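Local atomic coordinates of putative citrate lyase (Ralstonia eutropha, PDB entry 3QQW), a protein that probably acts as a magnesium-dependent lyase of the HpcH/HpaI aldolase and citrate lyase family, cleaving an acyl-CoA such as (S)-citramalyl-CoA. Residues P20-C25 and N169-D174; C227-L230 and E234-A237; R242-F247 and N265-D270; L250-I255 and Q261-A266. All coordinates share one frame; numbering follows the deposited sequence. Where two conformers were deposited one is given.

Contact 1 of 4, residues P20-C25 and N169-D174; sequences PVLAAC and NIEVLD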
loop_
_atom_site.group_PDB
_atom_site.type_symbol
_atom_site.label_atom_id
_atom_site.label_comp_id
_atom_site.label_asym_id
_atom_site.label_seq_id
_atom_site.Cartn_x
_atom_site.Cartn_y
_atom_site.Cartn_z
ATOM N N PRO C 20 -7.260 4.053 -23.162
ATOM C CA PRO C 20 -8.589 3.846 -23.744
ATOM C C PRO C 20 -9.541 4.974 -23.401
ATOM O O PRO C 20 -9.572 5.426 -22.248
ATOM C CB PRO C 20 -9.060 2.512 -23.146
ATOM C CG PRO C 20 -7.904 1.966 -22.375
ATOM C CD PRO C 20 -7.011 3.107 -22.057
ATOM N N VAL C 21 -10.300 5.435 -24.410
ATOM C CA VAL C 21 -11.277 6.492 -24.196
ATOM C C VAL C 21 -12.629 5.822 -24.061
ATOM O O VAL C 21 -13.252 5.388 -25.041
ATOM C CB VAL C 21 -11.234 7.656 -25.212
ATOM C CG1 VAL C 21 -9.911 8.390 -25.068
ATOM C CG2 VAL C 21 -11.439 7.201 -26.657
ATOM N N LEU C 22 -13.024 5.642 -22.796
ATOM C CA LEU C 22 -14.261 4.968 -22.502
ATOM C C LEU C 22 -15.189 5.872 -21.764
ATOM O O LEU C 22 -14.750 6.754 -21.018
ATOM C CB LEU C 22 -13.995 3.698 -21.680
ATOM C CG LEU C 22 -13.054 2.664 -22.277
ATOM C CD1 LEU C 22 -12.587 1.711 -21.223
ATOM C CD2 LEU C 22 -13.719 1.911 -23.408
ATOM N N ALA C 23 -16.486 5.613 -21.938
ATOM C CA ALA C 23 -17.591 6.285 -21.282
ATOM C C ALA C 23 -17.377 6.235 -19.784
ATOM O O ALA C 23 -16.855 5.251 -19.247
ATOM C CB ALA C 23 -18.891 5.597 -21.660
ATOM N N ALA C 24 -17.754 7.306 -19.117
ATOM C CA ALA C 24 -17.635 7.466 -17.660
ATOM C C ALA C 24 -18.556 6.515 -16.900
ATOM O O ALA C 24 -18.353 6.256 -15.718
ATOM C CB ALA C 24 -17.988 8.890 -17.316
ATOM N N CYS C 25 -19.568 5.986 -17.587
ATOM C CA CYS C 25 -20.585 5.156 -16.961
ATOM C C CYS C 25 -20.817 3.852 -17.687
ATOM O O CYS C 25 -20.831 3.802 -18.915
ATOM C CB CYS C 25 -21.885 5.954 -16.858
ATOM S SG CYS C 25 -23.214 5.086 -16.001
ATOM N N ASN C 169 -5.270 -7.232 -23.719
ATOM C CA ASN C 169 -6.639 -6.847 -24.063
ATOM C C ASN C 169 -7.504 -6.403 -22.892
ATOM O O ASN C 169 -8.702 -6.278 -23.067
ATOM C CB ASN C 169 -7.357 -7.952 -24.857
ATOM C CG ASN C 169 -6.546 -8.443 -26.031
ATOM O OD1 ASN C 169 -5.831 -7.683 -26.696
ATOM N ND2 ASN C 169 -6.584 -9.743 -26.269
ATOM N N ILE C 170 -6.923 -6.086 -21.739
ATOM C CA ILE C 170 -7.697 -5.537 -20.622
ATOM C C ILE C 170 -7.764 -4.038 -20.837
ATOM O O ILE C 170 -6.740 -3.388 -21.099
ATOM C CB ILE C 170 -7.129 -5.923 -19.221
ATOM C CG1 ILE C 170 -7.131 -7.462 -19.039
ATOM C CG2 ILE C 170 -7.893 -5.217 -18.051
ATOM C CD1 ILE C 170 -6.429 -7.923 -17.767
ATOM N N GLU C 171 -8.969 -3.491 -20.773
ATOM C CA GLU C 171 -9.130 -2.041 -20.907
ATOM C C GLU C 171 -9.751 -1.469 -19.636
ATOM O O GLU C 171 -9.630 -0.266 -19.403
ATOM C CB GLU C 171 -9.918 -1.646 -22.167
ATOM C CG GLU C 171 -11.362 -2.106 -22.152
ATOM C CD GLU C 171 -12.239 -1.563 -23.261
ATOM O OE1 GLU C 171 -11.710 -0.992 -24.242
ATOM O OE2 GLU C 171 -13.470 -1.756 -23.158
ATOM N N VAL C 172 -10.364 -2.319 -18.794
ATOM C CA VAL C 172 -10.947 -1.878 -17.529
ATOM C C VAL C 172 -10.628 -2.874 -16.397
ATOM O O VAL C 172 -10.657 -4.089 -16.605
ATOM C CB VAL C 172 -12.490 -1.636 -17.596
ATOM C CG1 VAL C 172 -13.074 -1.357 -16.219
ATOM C CG2 VAL C 172 -12.873 -0.527 -18.553
ATOM N N LEU C 173 -10.351 -2.327 -15.191
ATOM C CA LEU C 173 -10.280 -3.032 -13.915
ATOM C C LEU C 173 -11.453 -2.511 -13.120
ATOM O O LEU C 173 -11.571 -1.302 -12.901
ATOM C CB LEU C 173 -8.959 -2.874 -13.156
ATOM C CG LEU C 173 -7.687 -3.452 -13.799
ATOM C CD1 LEU C 173 -6.516 -3.334 -12.840
ATOM C CD2 LEU C 173 -7.874 -4.939 -14.210
ATOM N N ASP C 174 -12.385 -3.408 -12.769
ATOM C CA ASP C 174 -13.590 -3.043 -12.033
ATOM C C ASP C 174 -13.444 -3.353 -10.583
ATOM O O ASP C 174 -13.073 -4.469 -10.234
ATOM C CB ASP C 174 -14.804 -3.828 -12.592
ATOM C CG ASP C 174 -15.232 -3.472 -13.980
ATOM O OD1 ASP C 174 -15.635 -2.332 -14.187
ATOM O OD2 ASP C 174 -15.233 -4.371 -14.845
#

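Contact 2 of 4, residues C227-L230 and E234-A237; sequences CLNL and EVIA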
loop_
_atom_site.group_PDB
_atom_site.type_symbol
_atom_site.label_atom_id
_atom_site.label_comp_id
_atom_site.label_asym_id
_atom_site.label_seq_id
_atom_site.Cartn_x
_atom_site.Cartn_y
_atom_site.Cartn_z
ATOM N N CYS C 227 -23.371 2.987 -6.807
ATOM C CA CYS C 227 -23.906 3.692 -5.660
ATOM C C CYS C 227 -25.166 2.913 -5.284
ATOM O O CYS C 227 -25.934 2.523 -6.171
ATOM C CB CYS C 227 -24.195 5.158 -5.967
ATOM S SG CYS C 227 -24.947 6.058 -4.576
ATOM N N LEU C 228 -25.360 2.622 -4.002
ATOM C CA LEU C 228 -26.530 1.835 -3.578
ATOM C C LEU C 228 -27.824 2.693 -3.550
ATOM O O LEU C 228 -28.931 2.140 -3.568
ATOM C CB LEU C 228 -26.268 1.117 -2.240
ATOM C CG LEU C 228 -25.180 0.023 -2.339
ATOM C CD1 LEU C 228 -24.769 -0.466 -0.998
ATOM C CD2 LEU C 228 -25.591 -1.147 -3.251
ATOM N N ASN C 229 -27.671 4.030 -3.596
ATOM C CA ASN C 229 -28.775 4.961 -3.725
ATOM C C ASN C 229 -29.123 5.023 -5.203
ATOM O O ASN C 229 -28.305 5.451 -6.023
ATOM C CB ASN C 229 -28.411 6.325 -3.159
ATOM C CG ASN C 229 -29.621 7.184 -2.933
ATOM O OD1 ASN C 229 -30.463 7.358 -3.825
ATOM N ND2 ASN C 229 -29.739 7.722 -1.722
ATOM N N LEU C 230 -30.308 4.539 -5.557
ATOM C CA LEU C 230 -30.732 4.391 -6.945
ATOM C C LEU C 230 -31.254 5.647 -7.602
ATOM O O LEU C 230 -31.125 5.745 -8.825
ATOM C CB LEU C 230 -31.813 3.300 -7.044
ATOM C CG LEU C 230 -31.396 1.876 -6.629
ATOM C CD1 LEU C 230 -32.501 0.885 -6.897
ATOM C CD2 LEU C 230 -30.151 1.424 -7.354
ATOM N N GLU C 234 -27.822 13.695 -6.007
ATOM C CA GLU C 234 -26.790 14.310 -5.169
ATOM C C GLU C 234 -25.883 13.269 -4.493
ATOM O O GLU C 234 -24.677 13.511 -4.390
ATOM C CB GLU C 234 -27.410 15.234 -4.121
ATOM C CG GLU C 234 -27.859 16.564 -4.698
ATOM C CD GLU C 234 -28.293 17.607 -3.687
ATOM O OE1 GLU C 234 -29.228 17.329 -2.899
ATOM O OE2 GLU C 234 -27.725 18.723 -3.716
ATOM N N VAL C 235 -26.461 12.129 -4.044
ATOM C CA VAL C 235 -25.750 11.030 -3.383
ATOM C C VAL C 235 -24.915 10.259 -4.425
ATOM O O VAL C 235 -23.765 9.880 -4.135
ATOM C CB VAL C 235 -26.719 10.092 -2.609
ATOM C CG1 VAL C 235 -25.973 8.917 -1.978
ATOM C CG2 VAL C 235 -27.487 10.857 -1.542
ATOM N N ILE C 236 -25.495 10.041 -5.631
ATOM C CA ILE C 236 -24.829 9.347 -6.731
ATOM C C ILE C 236 -23.618 10.204 -7.182
ATOM O O ILE C 236 -22.482 9.686 -7.251
ATOM C CB ILE C 236 -25.792 8.989 -7.911
ATOM C CG1 ILE C 236 -27.017 8.195 -7.417
ATOM C CG2 ILE C 236 -25.040 8.214 -9.012
ATOM C CD1 ILE C 236 -28.299 8.355 -8.254
ATOM N N ALA C 237 -23.855 11.525 -7.411
ATOM C CA ALA C 237 -22.819 12.470 -7.827
ATOM C C ALA C 237 -21.677 12.517 -6.807
ATOM O O ALA C 237 -20.503 12.508 -7.202
ATOM C CB ALA C 237 -23.408 13.841 -8.010
#

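Contact 3 of 4, residues R242-F247 and N265-D270; sequences RARNEF and NAMRPD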
loop_
_atom_site.group_PDB
_atom_site.type_symbol
_atom_site.label_atom_id
_atom_site.label_comp_id
_atom_site.label_asym_id
_atom_site.label_seq_id
_atom_site.Cartn_x
_atom_site.Cartn_y
_atom_site.Cartn_z
ATOM N N ARG C 242 -16.102 11.435 -5.264
ATOM C CA ARG C 242 -15.091 10.909 -4.333
ATOM C C ARG C 242 -14.211 9.912 -5.045
ATOM O O ARG C 242 -12.986 9.978 -4.920
ATOM C CB ARG C 242 -15.716 10.263 -3.084
ATOM C CG ARG C 242 -16.357 11.272 -2.131
ATOM C CD ARG C 242 -16.490 10.730 -0.718
ATOM N NE ARG C 242 -15.195 10.574 -0.046
ATOM C CZ ARG C 242 -15.048 10.307 1.255
ATOM N NH1 ARG C 242 -16.115 10.135 2.032
ATOM N NH2 ARG C 242 -13.835 10.196 1.785
ATOM N N ALA C 243 -14.824 9.002 -5.840
ATOM C CA ALA C 243 -14.076 7.985 -6.580
ATOM C C ALA C 243 -13.179 8.652 -7.605
ATOM O O ALA C 243 -12.007 8.275 -7.718
ATOM C CB ALA C 243 -15.030 7.013 -7.254
ATOM N N ARG C 244 -13.707 9.687 -8.296
ATOM C CA ARG C 244 -12.962 10.419 -9.305
ATOM C C ARG C 244 -11.818 11.268 -8.714
ATOM O O ARG C 244 -10.687 11.157 -9.177
ATOM C CB ARG C 244 -13.893 11.321 -10.121
ATOM C CG ARG C 244 -13.178 11.989 -11.266
ATOM C CD ARG C 244 -13.737 13.322 -11.588
ATOM N NE ARG C 244 -13.095 13.851 -12.788
ATOM C CZ ARG C 244 -13.551 14.887 -13.482
ATOM N NH1 ARG C 244 -14.648 15.526 -13.092
ATOM N NH2 ARG C 244 -12.912 15.296 -14.568
ATOM N N ASN C 245 -12.107 12.101 -7.713
ATOM C CA ASN C 245 -11.151 13.061 -7.185
ATOM C C ASN C 245 -10.276 12.612 -6.013
ATOM O O ASN C 245 -9.239 13.244 -5.796
ATOM C CB ASN C 245 -11.876 14.330 -6.810
ATOM C CG ASN C 245 -12.585 14.951 -7.995
ATOM O OD1 ASN C 245 -13.752 15.321 -7.895
ATOM N ND2 ASN C 245 -11.927 15.021 -9.163
ATOM N N GLU C 246 -10.654 11.562 -5.269
ATOM C CA GLU C 246 -9.827 11.108 -4.143
ATOM C C GLU C 246 -9.080 9.809 -4.459
ATOM O O GLU C 246 -8.050 9.535 -3.832
ATOM C CB GLU C 246 -10.676 10.894 -2.879
ATOM C CG GLU C 246 -11.356 12.137 -2.332
ATOM C CD GLU C 246 -12.276 11.870 -1.154
ATOM O OE1 GLU C 246 -11.898 11.082 -0.250
ATOM O OE2 GLU C 246 -13.374 12.471 -1.128
ATOM N N PHE C 247 -9.592 9.004 -5.408
ATOM C CA PHE C 247 -8.989 7.720 -5.717
ATOM C C PHE C 247 -8.474 7.572 -7.166
ATOM O O PHE C 247 -7.614 6.736 -7.384
ATOM C CB PHE C 247 -9.979 6.589 -5.395
ATOM C CG PHE C 247 -10.152 6.373 -3.906
ATOM C CD1 PHE C 247 -11.050 7.138 -3.176
ATOM C CD2 PHE C 247 -9.394 5.418 -3.231
ATOM C CE1 PHE C 247 -11.177 6.962 -1.800
ATOM C CE2 PHE C 247 -9.539 5.230 -1.857
ATOM C CZ PHE C 247 -10.425 6.002 -1.151
ATOM N N ASN C 265 -21.795 13.359 -15.523
ATOM C CA ASN C 265 -21.529 14.745 -15.180
ATOM C C ASN C 265 -20.432 14.880 -14.128
ATOM O O ASN C 265 -19.593 15.772 -14.258
ATOM C CB ASN C 265 -22.815 15.460 -14.752
ATOM C CG ASN C 265 -23.747 15.707 -15.930
ATOM O OD1 ASN C 265 -24.900 15.270 -15.946
ATOM N ND2 ASN C 265 -23.263 16.377 -16.977
ATOM N N ALA C 266 -20.384 13.983 -13.138
ATOM C CA ALA C 266 -19.326 14.028 -12.110
ATOM C C ALA C 266 -17.937 13.714 -12.697
ATOM O O ALA C 266 -16.933 14.234 -12.220
ATOM C CB ALA C 266 -19.642 13.051 -11.000
HETATM N N MSE C 267 -17.899 12.880 -13.752
HETATM C CA MSE C 267 -16.693 12.418 -14.425
HETATM C C MSE C 267 -16.238 13.346 -15.561
HETATM O O MSE C 267 -15.123 13.176 -16.034
HETATM C CB MSE C 267 -17.005 11.036 -14.977
HETATM C CG MSE C 267 -15.920 10.046 -14.855
HETATM SE SE MSE C 267 -15.455 9.508 -13.125
HETATM C CE MSE C 267 -16.868 8.284 -12.669
ATOM N N ARG C 268 -17.083 14.310 -15.994
ATOM C CA ARG C 268 -16.809 15.259 -17.079
ATOM C C ARG C 268 -15.642 16.203 -16.813
ATOM O O ARG C 268 -15.535 16.720 -15.695
ATOM C CB ARG C 268 -18.041 16.149 -17.332
ATOM C CG ARG C 268 -18.993 15.562 -18.306
ATOM C CD ARG C 268 -20.173 16.458 -18.528
ATOM N NE ARG C 268 -21.108 15.822 -19.451
ATOM C CZ ARG C 268 -22.127 16.441 -20.030
ATOM N NH1 ARG C 268 -22.345 17.734 -19.802
ATOM N NH2 ARG C 268 -22.929 15.781 -20.855
ATOM N N PRO C 269 -14.820 16.541 -17.846
ATOM C CA PRO C 269 -13.781 17.565 -17.630
ATOM C C PRO C 269 -14.433 18.947 -17.567
ATOM O O PRO C 269 -15.529 19.138 -18.117
ATOM C CB PRO C 269 -12.845 17.426 -18.847
ATOM C CG PRO C 269 -13.493 16.447 -19.776
ATOM C CD PRO C 269 -14.848 16.079 -19.255
ATOM N N ASP C 270 -13.772 19.903 -16.887
ATOM C CA ASP C 270 -14.260 21.279 -16.757
ATOM C C ASP C 270 -14.359 21.926 -18.144
ATOM O O ASP C 270 -13.517 21.659 -19.008
ATOM C CB ASP C 270 -13.337 22.098 -15.829
ATOM C CG ASP C 270 -13.204 21.581 -14.403
ATOM O OD1 ASP C 270 -13.339 20.349 -14.196
ATOM O OD2 ASP C 270 -12.905 22.396 -13.502
#

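Contact 4 of 4, residues L250-I255 and Q261-A266; sequences LRMWSI and QPIVNA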
loop_
_atom_site.group_PDB
_atom_site.type_symbol
_atom_site.label_atom_id
_atom_site.label_comp_id
_atom_site.label_asym_id
_atom_site.label_seq_id
_atom_site.Cartn_x
_atom_site.Cartn_y
_atom_site.Cartn_z
ATOM N N LEU C 250 -12.082 6.515 -13.223
ATOM C CA LEU C 250 -12.428 7.247 -14.437
ATOM C C LEU C 250 -13.715 6.729 -15.052
ATOM O O LEU C 250 -14.144 7.160 -16.142
ATOM C CB LEU C 250 -11.251 7.070 -15.415
ATOM C CG LEU C 250 -9.945 7.775 -15.045
ATOM C CD1 LEU C 250 -8.855 7.418 -16.018
ATOM C CD2 LEU C 250 -10.138 9.279 -15.003
ATOM N N ARG C 251 -14.323 5.779 -14.355
ATOM C CA ARG C 251 -15.557 5.125 -14.767
ATOM C C ARG C 251 -16.268 4.622 -13.518
ATOM O O ARG C 251 -15.643 4.447 -12.471
ATOM C CB ARG C 251 -15.215 3.979 -15.720
ATOM C CG ARG C 251 -16.356 3.298 -16.438
ATOM C CD ARG C 251 -15.685 2.526 -17.555
ATOM N NE ARG C 251 -16.501 1.472 -18.139
ATOM C CZ ARG C 251 -17.023 1.527 -19.355
ATOM N NH1 ARG C 251 -16.876 2.612 -20.095
ATOM N NH2 ARG C 251 -17.687 0.494 -19.845
HETATM N N MSE C 252 -17.586 4.401 -13.629
HETATM C CA MSE C 252 -18.386 3.879 -12.541
HETATM C C MSE C 252 -19.568 3.149 -13.080
HETATM O O MSE C 252 -20.210 3.615 -14.023
HETATM C CB MSE C 252 -18.845 5.015 -11.622
HETATM C CG MSE C 252 -19.375 4.525 -10.302
HETATM SE SE MSE C 252 -19.615 6.011 -9.140
HETATM C CE MSE C 252 -21.084 5.317 -8.067
ATOM N N TRP C 253 -19.912 2.047 -12.421
ATOM C CA TRP C 253 -21.071 1.233 -12.757
ATOM C C TRP C 253 -22.375 1.921 -12.374
ATOM O O TRP C 253 -22.438 2.675 -11.406
ATOM C CB TRP C 253 -20.979 -0.115 -12.046
ATOM C CG TRP C 253 -19.981 -1.079 -12.613
ATOM C CD1 TRP C 253 -18.954 -0.803 -13.467
ATOM C CD2 TRP C 253 -19.915 -2.486 -12.345
ATOM N NE1 TRP C 253 -18.264 -1.952 -13.769
ATOM C CE2 TRP C 253 -18.840 -3.006 -13.104
ATOM C CE3 TRP C 253 -20.714 -3.378 -11.598
ATOM C CZ2 TRP C 253 -18.501 -4.371 -13.093
ATOM C CZ3 TRP C 253 -20.386 -4.731 -11.602
ATOM C CH2 TRP C 253 -19.274 -5.210 -12.314
ATOM N N SER C 254 -23.434 1.588 -13.101
ATOM C CA SER C 254 -24.793 2.031 -12.854
ATOM C C SER C 254 -25.720 0.818 -12.842
ATOM O O SER C 254 -25.558 -0.080 -13.674
ATOM C CB SER C 254 -25.223 3.021 -13.928
ATOM O OG SER C 254 -26.626 3.208 -13.900
ATOM N N ILE C 255 -26.687 0.791 -11.925
ATOM C CA ILE C 255 -27.663 -0.305 -11.852
ATOM C C ILE C 255 -29.085 0.228 -12.022
ATOM O O ILE C 255 -30.024 -0.556 -12.120
ATOM C CB ILE C 255 -27.532 -1.171 -10.582
ATOM C CG1 ILE C 255 -27.402 -0.309 -9.297
ATOM C CG2 ILE C 255 -26.411 -2.196 -10.772
ATOM C CD1 ILE C 255 -27.597 -1.051 -7.962
ATOM N N GLN C 261 -26.731 10.003 -15.725
ATOM C CA GLN C 261 -26.382 11.408 -15.852
ATOM C C GLN C 261 -25.548 11.905 -14.646
ATOM O O GLN C 261 -24.489 12.468 -14.918
ATOM C CB GLN C 261 -27.618 12.279 -16.109
ATOM C CG GLN C 261 -27.438 13.240 -17.295
ATOM C CD GLN C 261 -27.345 12.555 -18.640
ATOM O OE1 GLN C 261 -28.290 11.923 -19.105
ATOM N NE2 GLN C 261 -26.202 12.679 -19.282
ATOM N N PRO C 262 -25.883 11.632 -13.351
ATOM C CA PRO C 262 -24.993 12.090 -12.252
ATOM C C PRO C 262 -23.565 11.522 -12.348
ATOM O O PRO C 262 -22.617 12.252 -12.062
ATOM C CB PRO C 262 -25.688 11.582 -10.983
ATOM C CG PRO C 262 -27.099 11.401 -11.372
ATOM C CD PRO C 262 -27.098 10.990 -12.810
ATOM N N ILE C 263 -23.401 10.262 -12.811
ATOM C CA ILE C 263 -22.073 9.646 -12.957
ATOM C C ILE C 263 -21.319 10.335 -14.099
ATOM O O ILE C 263 -20.175 10.749 -13.885
ATOM C CB ILE C 263 -22.119 8.107 -13.121
ATOM C CG1 ILE C 263 -22.539 7.422 -11.791
ATOM C CG2 ILE C 263 -20.762 7.554 -13.605
ATOM C CD1 ILE C 263 -23.027 5.969 -11.904
ATOM N N VAL C 264 -21.955 10.480 -15.295
ATOM C CA VAL C 264 -21.338 11.113 -16.464
ATOM C C VAL C 264 -20.889 12.556 -16.116
ATOM O O VAL C 264 -19.731 12.905 -16.342
ATOM C CB VAL C 264 -22.282 11.065 -17.705
ATOM C CG1 VAL C 264 -21.795 11.976 -18.835
ATOM C CG2 VAL C 264 -22.453 9.625 -18.200
ATOM N N ASN C 265 -21.795 13.359 -15.523
ATOM C CA ASN C 265 -21.529 14.745 -15.180
ATOM C C ASN C 265 -20.432 14.880 -14.128
ATOM O O ASN C 265 -19.593 15.772 -14.258
ATOM C CB ASN C 265 -22.815 15.460 -14.752
ATOM C CG ASN C 265 -23.747 15.707 -15.930
ATOM O OD1 ASN C 265 -24.900 15.270 -15.946
ATOM N ND2 ASN C 265 -23.263 16.377 -16.977
ATOM N N ALA C 266 -20.384 13.983 -13.138
ATOM C CA ALA C 266 -19.326 14.028 -12.110
ATOM C C ALA C 266 -17.937 13.714 -12.697
ATOM O O ALA C 266 -16.933 14.234 -12.220
ATOM C CB ALA C 266 -19.642 13.051 -11.000
#

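Contact 1 of 4, residues P20-C25 and N169-D174
At the N-terminal end of the TIM barrel, the loop that leads into strand 25-29 packs against the start of strand 170-175, a strand that is not its neighbour in the sheet. Leu22 meets Glu171 and Val172, and Pro20 meets Glu171, so the loop's side chains lie against the first residues of the strand. The isobutyl fork of Leu22 does most of the touching. Leu22 CD1 rests on Val172 CG2 at 3.5 Å, a purely apolar contact, while Leu22 CD2 lies against the carboxylate of Glu171, 3.6 Å from Glu171 OE1. Both oxygens of that carboxylate are about equally near CD2, so the leucine methyl covers the group as a whole instead of meeting one oxygen. Glu171 reaches this place because CG sits between the backbone N and the carbonyl carbon (chi1 65°), from where the extended chain runs past Leu22. Its polar end is held by His149 of the adjacent strand 148-152, which hydrogen-bonds OE2 and probably fixes the carboxylate beside the apolar loop. Val172 also packs on Val221 and Ala223 of the strand on its other flank, and Leu22 touches Val221 as well. Nearer the start of the loop, the Pro20 ring passes alongside the base of Glu171, the two side chains running in opposite senses, with Pro20 CG 4.1 Å from Glu171 CB.

Contact 2 of 4, residues C227-L230 and E234-A237
Cys227 and Ile236 make the buried half of this contact, in which the loop after strand 221-224 folds back on the first turns of helix 233-247, within the seventh beta/alpha unit of the TIM barrel and on the side where the strands end. Cys227 SG stands anti to the backbone N (chi1 177°), which carries the sulfur to the helix, 3.9 Å from Ile236 CA and 4.0 Å from Val235 CG1. Ile236 answers with its longer branch: CG1 comes within 3.3 Å of Asn229 O, and CD1 continues past it to Leu230 O at 3.9 Å. Two loop carbonyls are therefore lined by aliphatic carbon; the polar need of Asn229 O is met by the Gln259 side-chain amide, which also binds Cys227 O. A weak bond from Asn229 N to Cys227 SG, 3.5 Å long, tightens the loop.

The outer side is looser and partly exposed. Here the Asn229 side chain lies nearly perpendicular to that of Val235, Asn229 CB standing 3.7 Å from Val235 CG1 and Asn229 ND2 3.9 Å from Val235 CG2. Asn229 OD1 turns to the backbone N of Asp232, just ahead of the helix, which holds the amide across the valine. On a separate, partly exposed flank Leu230 packs on Ile255 and Tyr256 beyond strand 251-254, while on the inner side Ile236 goes on to Pro262 and Ile263 of helix 260-267.

Contact 3 of 4, residues R242-F247 and N265-D270
Arg244 reaches from its helix to the C-terminal end of helix 260-267, where its guanidinium gathers backbone carbonyls. Arg244 NH1 donates to Arg268 O at 3.0 Å, approaching from above the carbonyl plane, and makes a shorter but poorly angled, weak bond to Ala266 O (2.8 Å, 126°). NH2 adds a second weak bond to Arg268 O. A third carbonyl, Met267 O, lies 3.4 Å above the guanidinium plane, over its centre, as a face contact without a hydrogen bond. The positive charge probably suits this helix end, where carbonyls point outward. Pro269 CA comes up to the edge of the same group.

The two helices follow the seventh and eighth strands of the TIM barrel, and strand 251-254 lies between them in the chain. Nearer its own helix, the aliphatic stem of Arg244 runs antiparallel to selenomethionine Met267, whose SE touches both CB and CG of Arg244 at 3.8 Å. With CG anti to the backbone N (chi1 -174°), the arginine is directed across the gap between the helices. Ala266 packs on Ala240 and Cys241 of helix 233-247, and Pro269 on Val310 and Lys313 of helix 304-316.

Contact 4 of 4, residues L250-I255 and Q261-A266
Ile263 projects from its helix toward the strand, its side chain set roughly square to that of selenomethionine Met252. The Ile263 CG2 methyl lies 3.7 Å from Met252 CB; the longer branch starts at CG1, 4.2 Å from Met252 SE, and goes on along the strand so that CD1 ends 3.4 Å from Trp253 O and 4.2 Å from Ser254 CB. One isoleucine thus spans three successive strand residues. The fan comes from chi1 of -70°, which puts CG1 anti to the carbonyl carbon and CG2 anti to the backbone N. Met252 is extended, with CG anti to its N (chi1 -166°), and runs past the isoleucine to reach Ala240 of helix 233-247.

Met252 and Ser254 point to the helix, whereas Arg251 and Trp253 point away from it, into the barrel. There Arg251 forms salt bridges with Glu26 and Asp50, and Trp253 NE1 is hydrogen-bonded to Asp174. Ser254 OG is hydrogen-bonded to His27 ND1 of the neighbouring strand 25-29. The axes of 251-254 and 261-266 come within 9.0 Å and run antiparallel (176°), the usual layering of a beta/alpha unit in a TIM barrel: here the eighth strand and the helix after it, with the Trp253 side chain about 3 Å from that of Arg88, a predicted substrate-binding residue.

Contacts 2, 3 and 4 form a continuous patch on the same side of the chain's centre. Helix 233-247 carries contacts 2 and 3, and helix 260-267 serves contacts 3 and 4, whose centres are 9 Å apart and which share Asn265 and Ala266. Ile236 CG2 of contact 2 reaches Ile263 CG1 of contact 4 at 3.8 Å. Contact 1 joins through the loop at the N-terminal end of the strands: Ala23 O accepts a probable hydrogen bond from Arg251 NH1, and Ala24 CB touches Met267 CB of contact 3. Contact 4 comes nearest the predicted substrate site, Trp253 lying about 6 Å from Glu153 between side chains; the side chain of Val172 in contact 1 is about 11 Å from that of Arg88.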